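Local coordinates for protein histidinol-phosphatase (Listeria monocytogenes serotype 4b str. H7858, PDB 6NLR) that probably hydrolyses histidinol phosphate to histidinol in histidine biosynthesis, using a trinuclear metal centre in a PHP-type barrel, at residues 164-169 against 213-219; 156-161 against 202-207; 42-47 against 97-103; 39-43 against 61-65. All blocks are in the same frame, centred on the assembly; numbering follows the deposited sequence.

Contact 1. Residues 164-169 against 213-219; sequences KQSIEA and LVKKRDY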
# COMPACT_ATOMS: atom_id res chain seq x y z
N LYS A 164 4.28 11.22 -5.83
CA LYS A 164 3.83 12.61 -6.06
C LYS A 164 2.74 12.61 -7.14
O LYS A 164 1.70 13.26 -6.94
CB LYS A 164 5.03 13.48 -6.42
CG LYS A 164 4.72 14.95 -6.70
CD LYS A 164 5.97 15.76 -6.89
CE LYS A 164 5.71 17.24 -7.11
NZ LYS A 164 5.26 17.50 -8.49
N GLN A 165 2.96 11.93 -8.26
CA GLN A 165 1.96 11.79 -9.34
C GLN A 165 0.67 11.16 -8.80
O GLN A 165 -0.43 11.64 -9.17
CB GLN A 165 2.52 10.95 -10.49
CG GLN A 165 3.50 11.70 -11.37
CD GLN A 165 4.01 10.79 -12.45
OE1 GLN A 165 4.45 9.67 -12.20
NE2 GLN A 165 3.89 11.24 -13.68
N SER A 166 0.76 10.13 -7.96
CA SER A 166 -0.43 9.48 -7.35
C SER A 166 -1.24 10.51 -6.53
O SER A 166 -2.48 10.51 -6.60
CB SER A 166 -0.07 8.25 -6.54
OG SER A 166 0.43 8.59 -5.24
N ILE A 167 -0.56 11.39 -5.81
CA ILE A 167 -1.24 12.42 -4.97
C ILE A 167 -1.93 13.46 -5.86
O ILE A 167 -3.08 13.84 -5.55
CB ILE A 167 -0.25 13.06 -3.99
CG1 ILE A 167 0.26 12.01 -2.99
CG2 ILE A 167 -0.86 14.25 -3.29
CD1 ILE A 167 1.57 12.39 -2.33
N GLU A 168 -1.27 13.87 -6.94
CA GLU A 168 -1.76 14.92 -7.87
C GLU A 168 -2.91 14.36 -8.71
O GLU A 168 -3.69 15.15 -9.17
CB GLU A 168 -0.66 15.39 -8.81
CG GLU A 168 0.46 16.16 -8.13
CD GLU A 168 1.75 16.33 -8.94
OE1 GLU A 168 2.02 15.52 -9.90
OE2 GLU A 168 2.51 17.28 -8.62
N ALA A 169 -2.99 13.05 -8.93
CA ALA A 169 -3.87 12.44 -9.95
C ALA A 169 -5.36 12.78 -9.68
O ALA A 169 -5.81 12.71 -8.53
CB ALA A 169 -3.66 10.95 -9.99
N LEU A 213 1.94 18.58 -0.18
CA LEU A 213 0.85 18.32 -1.15
C LEU A 213 -0.22 17.43 -0.50
O LEU A 213 -1.43 17.72 -0.65
CB LEU A 213 1.49 17.70 -2.39
CG LEU A 213 0.63 17.66 -3.64
CD1 LEU A 213 0.20 19.07 -4.05
CD2 LEU A 213 1.40 16.96 -4.74
N VAL A 214 0.19 16.40 0.24
CA VAL A 214 -0.74 15.57 1.06
C VAL A 214 -1.56 16.48 1.97
O VAL A 214 -2.79 16.31 2.06
CB VAL A 214 0.03 14.51 1.87
CG1 VAL A 214 -0.83 13.91 2.96
CG2 VAL A 214 0.57 13.42 0.97
N LYS A 215 -0.91 17.40 2.67
CA LYS A 215 -1.64 18.32 3.58
C LYS A 215 -2.61 19.21 2.78
O LYS A 215 -3.78 19.35 3.18
CB LYS A 215 -0.66 19.19 4.38
CG LYS A 215 -1.34 20.14 5.37
CD LYS A 215 -2.30 19.41 6.30
CE LYS A 215 -2.92 20.31 7.35
NZ LYS A 215 -3.73 19.48 8.28
N LYS A 216 -2.14 19.81 1.69
CA LYS A 216 -2.97 20.70 0.84
C LYS A 216 -4.20 19.93 0.31
O LYS A 216 -5.28 20.52 0.27
CB LYS A 216 -2.10 21.23 -0.30
CG LYS A 216 -2.77 22.23 -1.23
CD LYS A 216 -2.25 22.13 -2.66
CE LYS A 216 -2.97 23.08 -3.59
NZ LYS A 216 -2.74 24.48 -3.19
N ARG A 217 -4.05 18.65 -0.02
CA ARG A 217 -5.15 17.81 -0.57
C ARG A 217 -6.04 17.27 0.56
O ARG A 217 -7.09 16.68 0.24
CB ARG A 217 -4.53 16.66 -1.36
CG ARG A 217 -4.00 17.03 -2.73
CD ARG A 217 -5.24 16.89 -3.56
NE ARG A 217 -4.94 16.25 -4.79
CZ ARG A 217 -5.83 15.96 -5.72
NH1 ARG A 217 -7.11 16.26 -5.53
NH2 ARG A 217 -5.43 15.37 -6.82
N ASP A 218 -5.63 17.44 1.82
CA ASP A 218 -6.35 16.93 3.01
C ASP A 218 -6.37 15.39 2.96
O ASP A 218 -7.40 14.79 3.32
CB ASP A 218 -7.77 17.49 3.09
CG ASP A 218 -8.35 17.47 4.49
OD1 ASP A 218 -7.60 17.73 5.44
OD2 ASP A 218 -9.57 17.21 4.61
N TYR A 219 -5.28 14.80 2.51
CA TYR A 219 -5.10 13.33 2.43
C TYR A 219 -4.53 12.84 3.76
O TYR A 219 -4.18 13.66 4.65
CB TYR A 219 -4.22 12.96 1.24
CG TYR A 219 -4.83 13.06 -0.13
CD1 TYR A 219 -6.17 13.37 -0.34
CD2 TYR A 219 -4.06 12.77 -1.25
CE1 TYR A 219 -6.70 13.43 -1.62
CE2 TYR A 219 -4.57 12.84 -2.53
CZ TYR A 219 -5.90 13.18 -2.72
OH TYR A 219 -6.40 13.22 -3.98
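I167 lays its CG2 methyl against the branch point of L213, with I167 CG2 3.7 Å from L213 CG. The two side chains pass alongside, running opposite ways. The I167 side chain is roughly perpendicular to that of V214, and its CD1 stops 3.6 Å from V214 CG2. CG2 of I167 stands anti to the backbone N, while CG1 lies beside that N (chi1 -65°). One methyl therefore faces L213 and the Y219 ring, and the longer arm goes to V214. L213 also reaches outward. Its CD2 rests 3.6 Å from E168 CG, on the solvent side, where the E168 carboxylate is tied back to its own helix by a salt bridge from K164 NZ to E168 OE2 (2.8 Å).

R217 closes the end of the contact. Its chain bends at chi2 and chi3, and the guanidinium turns to the last carbonyls of helix 152-168. R217 NE and NH2 each make a weak, bent bond of 3.1 Å to I167 O. R217 NH2 also lies 2.9 Å from E168 O and 3.2 Å from A169 O. The Y219 hydroxyl sits over one face of this guanidinium, and R217 CB lies over the face of the Y219 ring. K175 hydrogen-bonds to Y219 OH, A169 O and S166 O.

Helices 152-168 and 201-217 run almost parallel, 12° apart over these segments. A Schellman motif at D218 ends the second helix and leads into strand 220-224. M179 of strand 178-179, next to strand 220-224 in a parallel sheet, packs against I167 and Y219.

Contact 2. Residues 156-161 against 202-207; sequences QLAYLE and EVMEKF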
# COMPACT_ATOMS: atom_id res chain seq x y z
N GLN A 156 15.03 5.64 -5.55
CA GLN A 156 14.24 6.34 -4.51
C GLN A 156 13.54 7.55 -5.17
O GLN A 156 12.33 7.76 -4.94
CB GLN A 156 15.09 6.87 -3.35
CG GLN A 156 15.61 5.82 -2.40
CD GLN A 156 16.59 6.37 -1.40
OE1 GLN A 156 17.53 7.08 -1.76
NE2 GLN A 156 16.39 6.06 -0.14
N LEU A 157 14.30 8.32 -5.94
CA LEU A 157 13.78 9.59 -6.49
C LEU A 157 12.73 9.28 -7.57
O LEU A 157 11.71 10.00 -7.63
CB LEU A 157 14.94 10.44 -7.01
CG LEU A 157 15.84 10.99 -5.90
CD1 LEU A 157 17.14 11.51 -6.45
CD2 LEU A 157 15.09 12.05 -5.15
N ALA A 158 12.94 8.24 -8.38
CA ALA A 158 11.93 7.84 -9.40
C ALA A 158 10.65 7.36 -8.69
O ALA A 158 9.53 7.71 -9.11
CB ALA A 158 12.49 6.78 -10.28
N TYR A 159 10.81 6.60 -7.61
CA TYR A 159 9.68 6.09 -6.79
C TYR A 159 8.89 7.28 -6.22
O TYR A 159 7.63 7.32 -6.37
CB TYR A 159 10.22 5.17 -5.69
CG TYR A 159 9.20 4.88 -4.63
CD1 TYR A 159 8.19 3.94 -4.84
CD2 TYR A 159 9.20 5.59 -3.43
CE1 TYR A 159 7.22 3.70 -3.88
CE2 TYR A 159 8.26 5.33 -2.45
CZ TYR A 159 7.26 4.40 -2.68
OH TYR A 159 6.32 4.18 -1.70
N LEU A 160 9.58 8.23 -5.60
CA LEU A 160 8.90 9.39 -4.97
C LEU A 160 8.22 10.25 -6.04
O LEU A 160 7.17 10.84 -5.72
CB LEU A 160 9.89 10.18 -4.11
CG LEU A 160 10.40 9.43 -2.89
CD1 LEU A 160 11.44 10.25 -2.15
CD2 LEU A 160 9.26 9.08 -1.96
N GLU A 161 8.77 10.35 -7.25
CA GLU A 161 8.09 11.08 -8.35
C GLU A 161 6.75 10.38 -8.64
O GLU A 161 5.74 11.09 -8.82
CB GLU A 161 8.96 11.17 -9.60
CG GLU A 161 8.25 11.82 -10.79
CD GLU A 161 7.71 13.24 -10.53
OE1 GLU A 161 8.37 13.99 -9.74
OE2 GLU A 161 6.64 13.58 -11.09
N GLU A 202 18.38 15.66 -1.47
CA GLU A 202 17.41 15.63 -2.59
C GLU A 202 16.22 14.72 -2.24
O GLU A 202 15.06 15.11 -2.50
CB GLU A 202 18.08 15.18 -3.89
CG GLU A 202 17.19 15.43 -5.10
CD GLU A 202 17.80 15.11 -6.46
OE1 GLU A 202 19.01 14.81 -6.51
OE2 GLU A 202 17.05 15.16 -7.45
N VAL A 203 16.47 13.54 -1.68
CA VAL A 203 15.36 12.63 -1.26
C VAL A 203 14.52 13.35 -0.20
O VAL A 203 13.28 13.32 -0.26
CB VAL A 203 15.90 11.28 -0.78
CG1 VAL A 203 14.89 10.49 0.04
CG2 VAL A 203 16.42 10.46 -1.96
N MSE A 204 15.19 14.02 0.74
CA MSE A 204 14.49 14.68 1.83
C MSE A 204 13.60 15.81 1.31
O MSE A 204 12.48 15.98 1.79
CB MSE A 204 15.47 15.23 2.87
CG MSE A 204 16.01 14.19 3.83
SE MSE A 204 14.58 13.04 4.62
CE MSE A 204 13.27 14.33 5.31
N GLU A 205 14.11 16.56 0.33
CA GLU A 205 13.36 17.66 -0.28
C GLU A 205 12.12 17.12 -1.00
O GLU A 205 11.03 17.71 -0.87
CB GLU A 205 14.25 18.45 -1.24
CG GLU A 205 13.56 19.61 -1.94
CD GLU A 205 12.88 20.64 -1.03
OE1 GLU A 205 13.29 20.79 0.14
OE2 GLU A 205 11.93 21.31 -1.50
N LYS A 206 12.27 15.99 -1.70
CA LYS A 206 11.15 15.32 -2.40
C LYS A 206 10.09 14.89 -1.37
O LYS A 206 8.89 15.06 -1.66
CB LYS A 206 11.66 14.15 -3.23
CG LYS A 206 11.62 14.38 -4.74
CD LYS A 206 10.26 14.12 -5.38
CE LYS A 206 10.31 14.00 -6.90
NZ LYS A 206 11.45 13.15 -7.35
N PHE A 207 10.49 14.34 -0.22
CA PHE A 207 9.53 13.99 0.86
C PHE A 207 8.81 15.27 1.35
O PHE A 207 7.59 15.21 1.57
CB PHE A 207 10.22 13.24 2.00
CG PHE A 207 10.26 11.74 1.82
CD1 PHE A 207 9.10 10.99 1.77
CD2 PHE A 207 11.48 11.08 1.79
CE1 PHE A 207 9.14 9.60 1.67
CE2 PHE A 207 11.53 9.70 1.69
CZ PHE A 207 10.36 8.96 1.63
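L160 points its two methyls at the F207 ring, in a near-parallel pair of helices from the PHP domain, a member of the TIM-barrel clan. The segment axes are 10.1 Å apart and differ by 9°. The L160 side chain stands roughly perpendicular to that of F207. Its CD1 is 4.0 Å from the ring centroid of F207, a CH-pi contact over the face but shifted toward the rim. CD2 of L160 lies over the same ring, near CE1.

One turn earlier, L157 spreads over two residues. Its CD2 meets V203 CG2 at 3.8 Å. The L157 side chain runs across that of E202, and its CD1 meets the carboxylate carbon CD of E202 (3.7 Å). V203 CG2 also meets the Q156 amide oxygen, OE1, at 3.6 Å; the NE2 of that amide bonds to Q186.

K206 lies between L157, L160 and E161. Its first torsion is unusual (chi1 -108°), and bends at chi2 and chi4 lead the ammonium to the backbone of helix 152-168. E161 OE1 is 4.0 Å from K206 NZ, a long salt bridge. K206 NZ gives a 3.2 Å hydrogen bond to L157 O. L157 O thus accepts twice, from K206 NZ and from E161 N, on opposite faces of its plane.

Contact 3. Residues 42-47 against 97-103; sequences PLSSEF and LIGYEDF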
# COMPACT_ATOMS: atom_id res chain seq x y z
N PRO A 42 -8.15 -5.41 -9.21
CA PRO A 42 -7.67 -5.99 -10.47
C PRO A 42 -6.83 -5.01 -11.33
O PRO A 42 -7.18 -3.84 -11.41
CB PRO A 42 -8.96 -6.35 -11.21
CG PRO A 42 -9.97 -6.60 -10.10
CD PRO A 42 -9.59 -5.59 -9.02
N LEU A 43 -5.73 -5.50 -11.92
CA LEU A 43 -4.87 -4.66 -12.80
C LEU A 43 -5.53 -4.47 -14.16
O LEU A 43 -6.30 -5.33 -14.55
CB LEU A 43 -3.50 -5.29 -12.98
CG LEU A 43 -2.70 -5.51 -11.70
CD1 LEU A 43 -1.37 -6.18 -12.03
CD2 LEU A 43 -2.45 -4.19 -11.00
N SER A 44 -5.27 -3.35 -14.83
CA SER A 44 -5.60 -3.13 -16.25
C SER A 44 -5.00 -4.28 -17.08
O SER A 44 -3.79 -4.55 -16.90
CB SER A 44 -5.10 -1.78 -16.72
OG SER A 44 -4.73 -1.83 -18.08
N SER A 45 -5.79 -4.92 -17.94
CA SER A 45 -5.28 -5.94 -18.90
C SER A 45 -4.29 -5.29 -19.88
O SER A 45 -3.34 -5.99 -20.28
CB SER A 45 -6.41 -6.65 -19.61
OG SER A 45 -7.21 -5.72 -20.32
N GLU A 46 -4.48 -4.02 -20.25
CA GLU A 46 -3.53 -3.26 -21.11
C GLU A 46 -2.19 -3.10 -20.38
O GLU A 46 -1.15 -3.29 -20.99
CB GLU A 46 -4.05 -1.87 -21.49
CG GLU A 46 -5.14 -1.88 -22.53
CD GLU A 46 -4.72 -2.56 -23.82
OE1 GLU A 46 -3.76 -2.07 -24.49
OE2 GLU A 46 -5.31 -3.61 -24.12
N PHE A 47 -2.23 -2.71 -19.11
CA PHE A 47 -1.02 -2.54 -18.28
C PHE A 47 -0.23 -3.86 -18.24
O PHE A 47 0.99 -3.89 -18.37
CB PHE A 47 -1.42 -2.08 -16.87
CG PHE A 47 -0.25 -2.03 -15.93
CD1 PHE A 47 0.58 -0.93 -15.90
CD2 PHE A 47 0.05 -3.12 -15.14
CE1 PHE A 47 1.69 -0.91 -15.07
CE2 PHE A 47 1.15 -3.09 -14.30
CZ PHE A 47 1.97 -2.00 -14.28
N LEU A 97 -1.32 3.31 -11.44
CA LEU A 97 -0.66 2.80 -12.67
C LEU A 97 -0.33 4.01 -13.56
O LEU A 97 -1.25 4.60 -14.17
CB LEU A 97 -1.61 1.81 -13.36
CG LEU A 97 -1.97 0.56 -12.54
CD1 LEU A 97 -2.97 -0.31 -13.30
CD2 LEU A 97 -0.74 -0.27 -12.16
N ILE A 98 0.95 4.36 -13.60
CA ILE A 98 1.47 5.54 -14.36
C ILE A 98 1.11 5.35 -15.84
O ILE A 98 1.43 4.28 -16.40
CB ILE A 98 2.99 5.69 -14.13
CG1 ILE A 98 3.29 6.02 -12.67
CG2 ILE A 98 3.59 6.73 -15.08
CD1 ILE A 98 4.68 5.63 -12.23
N GLY A 99 0.38 6.32 -16.40
CA GLY A 99 -0.08 6.30 -17.80
C GLY A 99 -1.41 5.58 -17.96
O GLY A 99 -1.88 5.54 -19.10
N TYR A 100 -2.02 5.02 -16.90
CA TYR A 100 -3.32 4.31 -16.99
C TYR A 100 -4.38 4.95 -16.06
O TYR A 100 -5.27 4.22 -15.56
CB TYR A 100 -3.11 2.82 -16.71
CG TYR A 100 -2.28 2.14 -17.77
CD1 TYR A 100 -0.90 2.23 -17.74
CD2 TYR A 100 -2.87 1.46 -18.82
CE1 TYR A 100 -0.12 1.63 -18.70
CE2 TYR A 100 -2.10 0.84 -19.79
CZ TYR A 100 -0.72 0.94 -19.73
OH TYR A 100 0.06 0.36 -20.69
N GLU A 101 -4.32 6.26 -15.86
CA GLU A 101 -5.29 7.01 -15.00
C GLU A 101 -6.71 6.77 -15.51
O GLU A 101 -7.61 6.65 -14.67
CB GLU A 101 -4.94 8.50 -14.94
CG GLU A 101 -3.67 8.75 -14.14
CD GLU A 101 -3.34 10.20 -13.86
OE1 GLU A 101 -4.05 11.11 -14.39
OE2 GLU A 101 -2.37 10.42 -13.09
N ASP A 102 -6.92 6.71 -16.82
CA ASP A 102 -8.28 6.50 -17.39
C ASP A 102 -8.83 5.17 -16.88
O ASP A 102 -10.00 5.15 -16.45
CB ASP A 102 -8.31 6.56 -18.93
CG ASP A 102 -8.02 7.93 -19.50
OD1 ASP A 102 -7.92 8.89 -18.71
OD2 ASP A 102 -7.87 8.05 -20.75
N PHE A 103 -8.05 4.09 -16.94
CA PHE A 103 -8.49 2.76 -16.44
C PHE A 103 -8.86 2.91 -14.96
O PHE A 103 -9.93 2.46 -14.55
CB PHE A 103 -7.42 1.68 -16.61
CG PHE A 103 -7.68 0.46 -15.76
CD1 PHE A 103 -8.60 -0.50 -16.16
CD2 PHE A 103 -7.11 0.34 -14.50
CE1 PHE A 103 -8.88 -1.59 -15.35
CE2 PHE A 103 -7.39 -0.75 -13.69
CZ PHE A 103 -8.28 -1.70 -14.11
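S44 sets its CB over the middle of the F103 ring. S44 CB is 3.6 Å from the ring centroid of F103 and nearly on the ring normal, so this is a CH-pi contact. F103 holds CG anti to its backbone N (chi1 163°), which carries the ring across to the other segment. The S44 backbone N lies over the same ring, and P42 O meets its edge, 3.6 Å from F103 CZ.

The OG of S44 lies beside Y100 and serves its own chain. It accepts from F47 N at 2.8 Å with an almost straight bond (169°). S44 is thus the N-cap of the short helix 45-48. Y100 holds the N-cap position of helix 101-111, after a type II turn from L97. These loops follow strands 34-40 and 87-95, which are adjacent and parallel in the sheet. The contact therefore joins two beta-to-alpha connections of the PHP barrel.

F47 and Y100 form an edge-to-face pair. The edge of F47 points to the face of Y100, with the planes 87° apart and the ring centroids 5.6 Å apart. F47 CB also stands over the centre of Y100, while E46 CB touches the edge of Y100 at CE2. L97 CD2 sits over one face of F47, a CH-pi contact 3.8 Å from the F47 centroid. Beyond the two segments, F124 meets F47 edge-to-face and F131 packs at an angle. The carboxylate of E46 turns away to a salt bridge with K49.

Contact 4. Residues 39-43 against 61-65; sequences EHAPL and ASMAM. With MN (manganese (II) ion), chain D.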
# COMPACT_ATOMS: atom_id res chain seq x y z
N GLU A 39 -8.55 -5.06 -0.34
CA GLU A 39 -7.93 -6.08 -1.22
C GLU A 39 -7.36 -5.38 -2.46
O GLU A 39 -7.90 -4.33 -2.89
CB GLU A 39 -8.95 -7.15 -1.57
CG GLU A 39 -8.30 -8.36 -2.19
CD GLU A 39 -7.12 -8.86 -1.36
OE1 GLU A 39 -7.36 -9.61 -0.41
OE2 GLU A 39 -5.98 -8.45 -1.68
N HIS A 40 -6.31 -5.95 -3.04
CA HIS A 40 -5.74 -5.44 -4.31
C HIS A 40 -6.80 -5.38 -5.41
O HIS A 40 -7.43 -6.42 -5.69
CB HIS A 40 -4.60 -6.33 -4.77
CG HIS A 40 -3.48 -6.32 -3.80
ND1 HIS A 40 -2.64 -5.23 -3.69
CD2 HIS A 40 -3.06 -7.26 -2.93
CE1 HIS A 40 -1.73 -5.50 -2.77
NE2 HIS A 40 -1.97 -6.73 -2.29
N ALA A 41 -6.99 -4.20 -6.01
CA ALA A 41 -7.91 -4.03 -7.16
C ALA A 41 -7.32 -4.78 -8.36
O ALA A 41 -6.11 -4.77 -8.52
CB ALA A 41 -8.10 -2.58 -7.49
N PRO A 42 -8.15 -5.41 -9.21
CA PRO A 42 -7.67 -5.99 -10.47
C PRO A 42 -6.83 -5.01 -11.33
O PRO A 42 -7.18 -3.84 -11.41
CB PRO A 42 -8.96 -6.35 -11.21
CG PRO A 42 -9.97 -6.60 -10.10
CD PRO A 42 -9.59 -5.59 -9.02
N LEU A 43 -5.73 -5.50 -11.92
CA LEU A 43 -4.87 -4.66 -12.80
C LEU A 43 -5.53 -4.47 -14.16
O LEU A 43 -6.30 -5.33 -14.55
CB LEU A 43 -3.50 -5.29 -12.98
CG LEU A 43 -2.70 -5.51 -11.70
CD1 LEU A 43 -1.37 -6.18 -12.03
CD2 LEU A 43 -2.45 -4.19 -11.00
N ALA A 61 -0.50 -10.51 -8.59
CA ALA A 61 -0.68 -9.17 -7.98
C ALA A 61 -2.09 -9.03 -7.40
O ALA A 61 -2.23 -8.44 -6.32
CB ALA A 61 -0.40 -8.08 -9.00
N SER A 62 -3.12 -9.48 -8.11
CA SER A 62 -4.50 -9.15 -7.68
C SER A 62 -5.49 -10.13 -8.28
O SER A 62 -5.16 -10.84 -9.21
CB SER A 62 -4.82 -7.73 -8.05
OG SER A 62 -4.88 -7.61 -9.45
N MSE A 63 -6.70 -10.12 -7.73
CA MSE A 63 -7.79 -10.92 -8.25
C MSE A 63 -8.19 -10.44 -9.65
O MSE A 63 -7.79 -9.35 -10.09
CB MSE A 63 -8.98 -10.83 -7.28
CG MSE A 63 -9.70 -9.50 -7.32
SE MSE A 63 -11.06 -9.33 -5.90
CE MSE A 63 -10.39 -7.95 -4.73
N ALA A 64 -9.01 -11.25 -10.33
CA ALA A 64 -9.58 -10.91 -11.63
C ALA A 64 -10.85 -10.08 -11.43
O ALA A 64 -11.49 -10.16 -10.39
CB ALA A 64 -9.88 -12.17 -12.40
N MSE A 65 -11.22 -9.34 -12.48
CA MSE A 65 -12.46 -8.58 -12.51
C MSE A 65 -13.65 -9.48 -12.16
O MSE A 65 -14.52 -9.09 -11.40
CB MSE A 65 -12.65 -7.94 -13.89
CG MSE A 65 -11.71 -6.76 -14.15
SE MSE A 65 -12.12 -5.14 -13.07
CE MSE A 65 -13.96 -4.78 -13.68
MN MN D . -0.63 -7.95 -1.15
O HOH W 1 -6.63 -8.95 -5.19
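H40 binds a manganese ion with one end and packs on a loop with the other. H40 NE2 lies 2.1 Å from the manganese, which H14 and H260 also hold. At the base of the same side chain, H40 CB lies 3.6 Å from S62 CB, and A61 O comes obliquely to the ring, 3.5 Å from H40 CG.

One water bridges the backbones: it donates to H40 O and accepts from M63 N. S62 OG is 3.2 Å from A41 O, at best a weak bond. P42 lies against the M63 backbone, with P42 CA 3.4 Å from M63 O in a CH...O contact. L43 CD1 meets the A61 methyl at 3.7 Å. The selenomethionine M63 bends at chi3, which brings its CE to E39 CG.

E39 OE2 accepts from H40 N at 2.9 Å and from H8 ND1, and its OE1 bonds to T9. H8 is a cobalt ligand whose ring stacks on H40. E39 would thus orient H8 from the second shell. A61 O bonds weakly to H14, and a sulfate lies about 3 Å from the H40 side chain (nearest atoms). The loop thus probably positions manganese ligands beside an anion pocket.

Contacts 4 and 3 come first along the chain. Both begin in residues 39-47, sharing P42 and L43, and their centres are 12 Å apart. Contact 4 is at the metal centre, at the end of strand 34-40; contact 3 continues outward to helices 45-48 and 101-111. Contacts 1 and 2 follow later, their segments alternating along the chain. Both join helix 152-168 to helix 201-217, with centres 14 Å apart, so the two helices pack side by side along much of their length. A169 of contact 1 touches E101 of contact 3, linking the helix pair to the start of helix 101-111. Contact 2 has no touch with contact 4, whose centre is 28 Å away. All four lie in the PHP domain.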